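Local structure of putative uncharacterized protein (Pyrococcus furiosus, 3V68) at residues 132-137 against 151-156. The protein is of uncertain function but belongs to the DUF2666 family and probably binds double-stranded DNA. Residues are numbered along the deposited sequence; the frame is centred on the assembly and turned at random.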
loop_
_atom_site.group_PDB
_atom_site.type_symbol
_atom_site.label_atom_id
_atom_site.label_comp_id
_atom_site.label_asym_id
_atom_site.label_seq_id
_atom_site.Cartn_x
_atom_site.Cartn_y
_atom_site.Cartn_z
ATOM N N TYR A 132 20.723 -0.464 12.491
ATOM C CA TYR A 132 21.875 0.251 11.949
ATOM C C TYR A 132 21.963 1.651 12.537
ATOM O O TYR A 132 20.943 2.279 12.820
ATOM C CB TYR A 132 21.789 0.319 10.421
ATOM C CG TYR A 132 21.692 -1.043 9.770
ATOM C CD1 TYR A 132 22.840 -1.766 9.449
ATOM C CD2 TYR A 132 20.449 -1.614 9.481
ATOM C CE1 TYR A 132 22.756 -3.021 8.855
ATOM C CE2 TYR A 132 20.356 -2.870 8.890
ATOM C CZ TYR A 132 21.513 -3.567 8.579
ATOM O OH TYR A 132 21.432 -4.808 7.993
ATOM N N GLU A 133 23.190 2.129 12.723
ATOM C CA GLU A 133 23.425 3.459 13.283
ATOM C C GLU A 133 23.133 4.560 12.268
ATOM O O GLU A 133 22.659 5.635 12.625
ATOM C CB GLU A 133 24.858 3.583 13.798
ATOM C CG GLU A 133 25.158 2.704 15.006
ATOM C CD GLU A 133 26.501 3.013 15.636
ATOM O OE1 GLU A 133 27.335 2.088 15.742
ATOM O OE2 GLU A 133 26.726 4.180 16.023
ATOM N N GLU A 134 23.430 4.285 11.004
ATOM C CA GLU A 134 23.132 5.222 9.930
ATOM C C GLU A 134 21.646 5.189 9.604
ATOM O O GLU A 134 20.956 4.216 9.925
ATOM C CB GLU A 134 23.959 4.913 8.678
ATOM C CG GLU A 134 24.097 3.433 8.345
ATOM C CD GLU A 134 25.258 2.765 9.059
ATOM O OE1 GLU A 134 26.398 3.264 8.949
ATOM O OE2 GLU A 134 25.030 1.733 9.726
ATOM N N ASP A 135 21.165 6.261 8.979
ATOM C CA ASP A 135 19.811 6.303 8.436
ATOM C C ASP A 135 19.602 5.103 7.518
ATOM O O ASP A 135 20.507 4.720 6.773
ATOM C CB ASP A 135 19.577 7.610 7.666
ATOM C CG ASP A 135 19.290 8.797 8.578
ATOM O OD1 ASP A 135 19.284 8.638 9.820
ATOM O OD2 ASP A 135 19.072 9.904 8.041
ATOM N N HIS A 136 18.415 4.506 7.580
ATOM C CA HIS A 136 18.151 3.259 6.864
ATOM C C HIS A 136 16.674 2.888 6.865
ATOM O O HIS A 136 15.883 3.420 7.645
ATOM C CB HIS A 136 18.923 2.103 7.513
ATOM C CG HIS A 136 18.399 1.728 8.864
ATOM N ND1 HIS A 136 18.757 2.405 10.009
ATOM C CD2 HIS A 136 17.506 0.783 9.246
ATOM C CE1 HIS A 136 18.129 1.874 11.045
ATOM N NE2 HIS A 136 17.358 0.893 10.608
ATOM N N ILE A 137 16.329 1.957 5.980
ATOM C CA ILE A 137 15.091 1.193 6.056
ATOM C C ILE A 137 15.510 -0.269 6.158
ATOM O O ILE A 137 16.396 -0.710 5.429
ATOM C CB ILE A 137 14.217 1.373 4.786
ATOM C CG1 ILE A 137 14.033 2.860 4.425
ATOM C CG2 ILE A 137 12.877 0.629 4.934
ATOM C CD1 ILE A 137 13.247 3.687 5.429
ATOM N N ARG A 151 16.269 -3.992 2.513
ATOM C CA ARG A 151 16.893 -2.949 3.309
ATOM C C ARG A 151 17.895 -2.113 2.521
ATOM O O ARG A 151 18.400 -2.541 1.479
ATOM C CB ARG A 151 17.550 -3.543 4.566
ATOM C CG ARG A 151 18.664 -4.527 4.294
ATOM C CD ARG A 151 19.014 -5.333 5.536
ATOM N NE ARG A 151 20.036 -6.336 5.243
ATOM C CZ ARG A 151 20.242 -7.444 5.951
ATOM N NH1 ARG A 151 19.486 -7.723 7.009
ATOM N NH2 ARG A 151 21.202 -8.287 5.589
ATOM N N MET A 152 18.151 -0.910 3.018
ATOM C CA MET A 152 19.231 -0.078 2.502
ATOM C C MET A 152 19.599 1.036 3.466
ATOM O O MET A 152 18.781 1.469 4.283
ATOM C CB MET A 152 18.899 0.498 1.120
ATOM C CG MET A 152 17.816 1.537 1.113
ATOM S SD MET A 152 17.446 2.087 -0.558
ATOM C CE MET A 152 15.923 2.935 -0.216
ATOM N N ILE A 153 20.847 1.476 3.361
ATOM C CA ILE A 153 21.339 2.648 4.065
ATOM C C ILE A 153 20.891 3.895 3.304
ATOM O O ILE A 153 20.888 3.904 2.071
ATOM C CB ILE A 153 22.892 2.618 4.158
ATOM C CG1 ILE A 153 23.388 1.311 4.807
ATOM C CG2 ILE A 153 23.444 3.864 4.857
ATOM C CD1 ILE A 153 22.753 0.952 6.150
ATOM N N ILE A 154 20.510 4.934 4.042
ATOM C CA ILE A 154 20.109 6.206 3.443
ATOM C C ILE A 154 21.220 7.250 3.587
ATOM O O ILE A 154 21.651 7.566 4.702
ATOM C CB ILE A 154 18.772 6.734 4.026
ATOM C CG1 ILE A 154 17.634 5.740 3.750
ATOM C CG2 ILE A 154 18.431 8.106 3.443
ATOM C CD1 ILE A 154 16.346 6.029 4.503
ATOM N N ASP A 155 21.672 7.756 2.441
ATOM C CA ASP A 155 22.668 8.822 2.350
ATOM C C ASP A 155 22.010 10.127 1.932
ATOM O O ASP A 155 20.820 10.169 1.608
ATOM C CB ASP A 155 23.721 8.477 1.289
ATOM C CG ASP A 155 24.757 7.490 1.776
ATOM O OD1 ASP A 155 24.942 7.347 3.005
ATOM O OD2 ASP A 155 25.407 6.863 0.913
ATOM N N GLU A 156 22.807 11.191 1.923
ATOM C CA GLU A 156 22.382 12.478 1.385
ATOM C C GLU A 156 22.205 12.383 -0.134
ATOM O O GLU A 156 21.516 13.207 -0.739
ATOM C CB GLU A 156 23.402 13.569 1.740
ATOM C CG GLU A 156 23.583 13.821 3.243
ATOM C CD GLU A 156 24.335 12.704 3.961
ATOM O OE1 GLU A 156 25.334 12.192 3.406
ATOM O OE2 GLU A 156 23.922 12.337 5.082
HETATM O O HOH W 1 20.599 10.536 5.489
#
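Asp135 O receives the N-H of Ile154 in a short, almost straight bond of 2.7 Å from Ile154 N, although the donor stands well above the carbonyl plane. This bond lies at the open end of the antiparallel beta hairpin formed by strands 136-143 and 146-153, and illustrates how a hairpin can stay closed where its strands run out into loops. Next to it, Ile137 and Met152 form a hydrogen-bonded pair, Ile137 N to Met152 O and Met152 N to Ile137 O both spanning 3.0 Å. His136 and Ile153 make the non-hydrogen-bonded pair between these bonds.

Beyond the backbone, the Ile154 side chain leans on the partner strand: its CG1 lies by His136 CA, and an extended chi2 (169°) carries CD1 out to 3.9 Å from Ile137 CG1, the two side chains meeting at a slant. An alanine here would probably cost Ile137 CG1 and CD1 their contact with the terminal methyl and open a gap beside strand 5-12, where His12 also touches the isoleucine. A water donates to both Asp135 OD2 and Ile154 O, while Asp135 OD1 forms a salt bridge with Lys11.

On the face of the sheet that carries His136 and Ile153, Ile153 CD1 sits over the Tyr132 ring, and Glu134 CG packs 3.6 Å from Ile153 CG2. His136 ND1 donates to Glu134 O, 2.8 Å away and close to the ring plane, while NE2 hydrogen-bonds Thr9 OG1. Tyr132 OH rests over one face of the Arg151 guanidinium, 3.3 Å above its plane and off to one side of its centre.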